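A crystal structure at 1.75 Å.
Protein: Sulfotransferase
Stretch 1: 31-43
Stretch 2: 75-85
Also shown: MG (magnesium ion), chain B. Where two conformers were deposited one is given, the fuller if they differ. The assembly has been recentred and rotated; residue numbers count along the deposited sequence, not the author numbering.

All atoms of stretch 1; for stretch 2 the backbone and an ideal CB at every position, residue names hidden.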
# COMPACT_ATOMS: atom_id res chain seq x y z
N HIS A 31 -2.77 -6.61 18.48
CA HIS A 31 -3.50 -7.86 18.76
C HIS A 31 -2.52 -8.91 19.29
O HIS A 31 -1.44 -9.08 18.76
CB HIS A 31 -4.17 -8.35 17.47
CG HIS A 31 -5.20 -9.43 17.68
ND1 HIS A 31 -4.88 -10.68 18.16
CD2 HIS A 31 -6.53 -9.45 17.44
CE1 HIS A 31 -5.98 -11.42 18.21
NE2 HIS A 31 -7.00 -10.70 17.78
N PRO A 32 -2.90 -9.63 20.36
CA PRO A 32 -1.94 -10.59 20.93
C PRO A 32 -1.59 -11.76 19.99
O PRO A 32 -0.56 -12.40 20.18
CB PRO A 32 -2.65 -11.10 22.20
CG PRO A 32 -4.11 -10.82 21.96
CD PRO A 32 -4.15 -9.56 21.14
N ASP A 33 -2.46 -12.05 19.02
CA ASP A 33 -2.26 -13.14 18.06
C ASP A 33 -1.66 -12.69 16.71
O ASP A 33 -1.64 -13.47 15.77
CB ASP A 33 -3.55 -13.92 17.84
CG ASP A 33 -3.32 -15.42 17.69
OD1 ASP A 33 -2.17 -15.89 17.86
OD2 ASP A 33 -4.31 -16.12 17.40
N ILE A 34 -1.27 -11.43 16.60
CA ILE A 34 -0.69 -10.92 15.36
C ILE A 34 0.70 -10.33 15.61
O ILE A 34 0.87 -9.54 16.53
CB ILE A 34 -1.57 -9.80 14.77
CG1 ILE A 34 -2.98 -10.33 14.49
CG2 ILE A 34 -0.94 -9.23 13.49
CD1 ILE A 34 -3.93 -9.25 13.96
N TYR A 35 1.68 -10.70 14.78
CA TYR A 35 3.00 -10.08 14.86
C TYR A 35 3.36 -9.42 13.55
O TYR A 35 3.23 -10.03 12.50
CB TYR A 35 4.10 -11.11 15.18
CG TYR A 35 5.45 -10.44 15.31
CD1 TYR A 35 5.84 -9.89 16.53
CD2 TYR A 35 6.31 -10.33 14.23
CE1 TYR A 35 7.06 -9.26 16.67
CE2 TYR A 35 7.54 -9.69 14.36
CZ TYR A 35 7.90 -9.16 15.59
OH TYR A 35 9.11 -8.51 15.75
N ILE A 36 3.67 -8.13 13.60
CA ILE A 36 4.25 -7.38 12.50
C ILE A 36 5.59 -6.77 12.91
O ILE A 36 5.64 -6.09 13.94
CB ILE A 36 3.30 -6.30 11.96
CG1 ILE A 36 1.98 -6.94 11.51
CG2 ILE A 36 3.96 -5.58 10.78
CD1 ILE A 36 0.94 -5.91 11.16
N PRO A 37 6.69 -7.08 12.20
CA PRO A 37 7.97 -6.52 12.64
C PRO A 37 8.01 -4.99 12.57
O PRO A 37 7.25 -4.40 11.82
CB PRO A 37 8.99 -7.12 11.66
CG PRO A 37 8.20 -7.52 10.47
CD PRO A 37 6.82 -7.89 10.97
N PRO A 38 8.89 -4.37 13.37
CA PRO A 38 9.00 -2.90 13.35
C PRO A 38 9.51 -2.35 12.01
O PRO A 38 9.42 -1.15 11.75
CB PRO A 38 9.94 -2.58 14.53
CG PRO A 38 10.66 -3.87 14.83
CD PRO A 38 9.72 -4.99 14.42
N LYS A 39 10.05 -3.22 11.16
CA LYS A 39 10.54 -2.81 9.84
C LYS A 39 9.41 -2.67 8.83
O LYS A 39 8.70 -3.63 8.57
CB LYS A 39 11.55 -3.84 9.33
CG LYS A 39 12.05 -3.59 7.91
CD LYS A 39 12.87 -2.33 7.85
CE LYS A 39 13.36 -2.10 6.43
NZ LYS A 39 14.27 -0.92 6.40
N LYS A 40 9.28 -1.48 8.25
CA LYS A 40 8.34 -1.24 7.16
C LYS A 40 9.14 -0.95 5.89
O LYS A 40 10.30 -0.51 5.96
CB LYS A 40 7.46 -0.03 7.46
CG LYS A 40 7.04 0.10 8.92
CD LYS A 40 6.26 -1.12 9.39
CE LYS A 40 5.80 -0.96 10.84
NZ LYS A 40 5.38 -2.25 11.44
N GLU A 41 8.50 -1.18 4.74
CA GLU A 41 9.07 -0.84 3.44
C GLU A 41 10.31 -1.67 3.08
O GLU A 41 11.14 -1.22 2.28
CB GLU A 41 9.45 0.65 3.37
CG GLU A 41 8.32 1.60 3.73
CD GLU A 41 7.22 1.57 2.70
OE1 GLU A 41 6.36 0.68 2.78
OE2 GLU A 41 7.23 2.43 1.78
N ALA A 42 10.43 -2.87 3.62
CA ALA A 42 11.50 -3.76 3.19
C ALA A 42 11.48 -3.98 1.67
O ALA A 42 12.53 -4.04 1.03
CB ALA A 42 11.43 -5.12 3.94
N HIS A 43 10.27 -4.12 1.12
CA HIS A 43 10.06 -4.33 -0.32
C HIS A 43 10.79 -5.54 -0.90
O HIS A 43 11.08 -5.58 -2.10
CB HIS A 43 10.36 -3.06 -1.14
CG HIS A 43 9.30 -2.02 -1.00
ND1 HIS A 43 9.36 -1.01 -0.06
CD2 HIS A 43 8.11 -1.87 -1.63
CE1 HIS A 43 8.27 -0.27 -0.14
NE2 HIS A 43 7.50 -0.76 -1.09
N UNK A 75 15.16 -12.79 8.95
CA UNK A 75 15.49 -12.33 10.30
C UNK A 75 14.53 -11.26 10.83
O UNK A 75 14.49 -11.00 12.03
CB UNK A 75 16.92 -11.78 10.32
N UNK A 76 13.74 -10.65 9.94
CA UNK A 76 12.73 -9.68 10.39
C UNK A 76 11.74 -10.33 11.34
O UNK A 76 11.06 -9.66 12.12
CB UNK A 76 11.99 -9.08 9.19
N UNK A 77 11.60 -11.65 11.21
CA UNK A 77 10.58 -12.38 11.95
C UNK A 77 11.09 -13.02 13.24
O UNK A 77 10.38 -13.78 13.89
CB UNK A 77 9.98 -13.46 11.05
N UNK A 78 12.35 -12.74 13.57
CA UNK A 78 12.95 -13.33 14.77
C UNK A 78 12.15 -13.04 16.05
O UNK A 78 12.20 -13.82 17.00
CB UNK A 78 14.38 -12.81 14.93
N UNK A 79 11.41 -11.94 16.07
CA UNK A 79 10.65 -11.56 17.26
C UNK A 79 9.31 -12.24 17.44
O UNK A 79 8.65 -12.06 18.47
CB UNK A 79 10.42 -10.05 17.24
N UNK A 80 8.89 -13.02 16.45
CA UNK A 80 7.65 -13.78 16.59
C UNK A 80 7.74 -14.76 17.75
O UNK A 80 8.74 -15.47 17.89
CB UNK A 80 7.33 -14.53 15.29
N UNK A 81 6.70 -14.84 18.57
CA UNK A 81 6.68 -15.88 19.59
C UNK A 81 5.54 -16.87 19.35
O UNK A 81 5.74 -17.89 18.69
CB UNK A 81 6.55 -15.25 20.98
N UNK A 82 4.33 -16.53 19.79
CA UNK A 82 3.20 -17.43 19.66
C UNK A 82 2.14 -17.04 18.64
O UNK A 82 1.18 -17.78 18.42
CB UNK A 82 2.53 -17.57 21.03
N UNK A 83 2.32 -15.89 18.00
CA UNK A 83 1.30 -15.34 17.11
C UNK A 83 0.96 -16.23 15.92
O UNK A 83 1.85 -16.74 15.24
CB UNK A 83 1.76 -13.98 16.59
N UNK A 84 -0.34 -16.39 15.66
CA UNK A 84 -0.82 -17.18 14.54
C UNK A 84 -0.69 -16.43 13.22
O UNK A 84 -0.39 -17.03 12.19
CB UNK A 84 -2.28 -17.58 14.77
N UNK A 85 -0.91 -15.12 13.27
CA UNK A 85 -0.84 -14.28 12.08
C UNK A 85 0.43 -13.45 12.12
O UNK A 85 0.67 -12.74 13.09
CB UNK A 85 -2.07 -13.38 11.97
MG MG B . 0.71 -8.43 18.59

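Position 75 opens a type I turn that closes at 78, and its ideal CB has nothing of stretch 1 within 5.5 Å. Almost any residue would serve; Arg-75 lies out of reach of stretch 1.

At position 76 the CB lies sideways, 4.3 Å from Pro-37 CG and 5.3 Å from Lys-39 CB. Such aliphatic surroundings favour a branched or flexible apolar side chain: leucine, isoleucine or methionine. Leu-76 uses its length well, with CD2 3.8 Å from Lys-39 CB and CD1 4.1 Å from Ala-42 CB.

Position 77 has no neighbour near its CB, so a longer side chain is needed to reach stretch 1; a large apolar one such as phenylalanine, leucine or methionine would suit Pro-37. Phe-77 brings CE1 4.0 Å from Pro-37 CG. Position 78 points away; small polar residues are common in turns, and Asp-78 fits.

Position 79 is the most restricted. An ideal CB would lie 2.5 Å from Tyr-35 OH, a clash, so glycine is the natural answer. With Gly-79, the backbone packs against the tyrosine: its C lies over one ring face, and a water accepts a hydrogen bond from Gly-79 N at 2.9 Å while lying 2.5 Å from Tyr-35 OH.

At position 80 the CB stands 4.4 Å from Tyr-35 CD2, which suits a compact apolar group such as valine, isoleucine or leucine. Val-80 brings CG2 to 3.5 Å from that same CD2.

Position 81 tolerates a long polar chain; Arg-81 NH2 donates to Asp-78 O and Val-80 O. At 82 a CB would have room, so glycine is not forced by stretch 1, yet Gly-82 is found.

Position 83 sits beside the backbone, its CB 3.5 Å from Asp-33 O and 3.7 Å from Tyr-35 N. Several side chains could lie along this surface, and a nearby magnesium ion makes an acidic one attractive. Glu-83 accepts a hydrogen bond at OE2 (2.7 Å) from a water that also binds the metal, while its OE1 accepts from Arg-81 N.

At 84 the CB is 3.5 Å from Asp-33 OD1, which also accepts a 2.9 Å hydrogen bond from the backbone N of 84. A basic residue suits this carboxylate. Arg-84 brings NE to 4.2 Å from Asp-33 OD2, near but beyond a salt bridge.

Position 85 forms a parallel bridge with Ile-34: its N donates to Asp-33 O (3.1 Å) and its O accepts from Tyr-35 N (2.8 Å). A small apolar residue suits the CB beside Ile-34; Ala-85 places CB 4.0 Å from Ile-34 CG1.

Stretch 2 75-85: RLFDGVRGERA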
# COMPACT_ATOMS: atom_id res chain seq x y z
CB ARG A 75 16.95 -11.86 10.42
CG ARG A 75 17.97 -13.00 10.38
CD ARG A 75 19.39 -12.54 10.77
NE ARG A 75 19.85 -11.42 9.95
CZ ARG A 75 20.58 -11.53 8.84
NH1 ARG A 75 20.93 -12.73 8.38
NH2 ARG A 75 20.95 -10.43 8.18
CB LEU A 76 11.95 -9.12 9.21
CG LEU A 76 12.75 -8.22 8.28
CD1 LEU A 76 11.82 -7.64 7.21
CD2 LEU A 76 13.45 -7.11 9.08
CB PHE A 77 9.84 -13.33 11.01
CG PHE A 77 9.33 -12.63 9.79
CD1 PHE A 77 8.18 -11.85 9.86
CD2 PHE A 77 10.06 -12.64 8.61
CE1 PHE A 77 7.73 -11.15 8.76
CE2 PHE A 77 9.62 -11.94 7.50
CZ PHE A 77 8.45 -11.19 7.57
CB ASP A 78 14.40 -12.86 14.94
CG ASP A 78 15.36 -13.57 14.00
OD1 ASP A 78 14.95 -14.58 13.37
OD2 ASP A 78 16.52 -13.14 13.90
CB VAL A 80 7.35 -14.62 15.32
CG1 VAL A 80 6.18 -15.58 15.57
CG2 VAL A 80 7.07 -13.73 14.12
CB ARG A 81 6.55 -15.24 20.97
CG ARG A 81 7.77 -14.41 21.37
CD ARG A 81 9.01 -15.29 21.48
NE ARG A 81 10.22 -14.52 21.79
CZ ARG A 81 11.10 -14.12 20.88
NH1 ARG A 81 12.17 -13.43 21.25
NH2 ARG A 81 10.92 -14.42 19.59
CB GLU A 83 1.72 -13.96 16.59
CG GLU A 83 1.93 -12.91 17.68
CD GLU A 83 3.35 -12.89 18.23
OE1 GLU A 83 4.14 -13.79 17.89
OE2 GLU A 83 3.67 -11.95 18.99
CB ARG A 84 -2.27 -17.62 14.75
CG ARG A 84 -2.44 -18.77 15.74
CD ARG A 84 -3.91 -19.14 15.91
NE ARG A 84 -4.60 -19.28 14.63
CZ ARG A 84 -4.79 -20.43 14.00
NH1 ARG A 84 -4.34 -21.57 14.52
NH2 ARG A 84 -5.43 -20.45 12.84
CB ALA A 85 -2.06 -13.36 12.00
O HOH W 1 1.70 -10.39 19.88
O HOH W 2 11.19 -9.37 14.66
O HOH W 3 3.22 -7.81 18.71
O HOH W 4 0.45 -7.61 20.98
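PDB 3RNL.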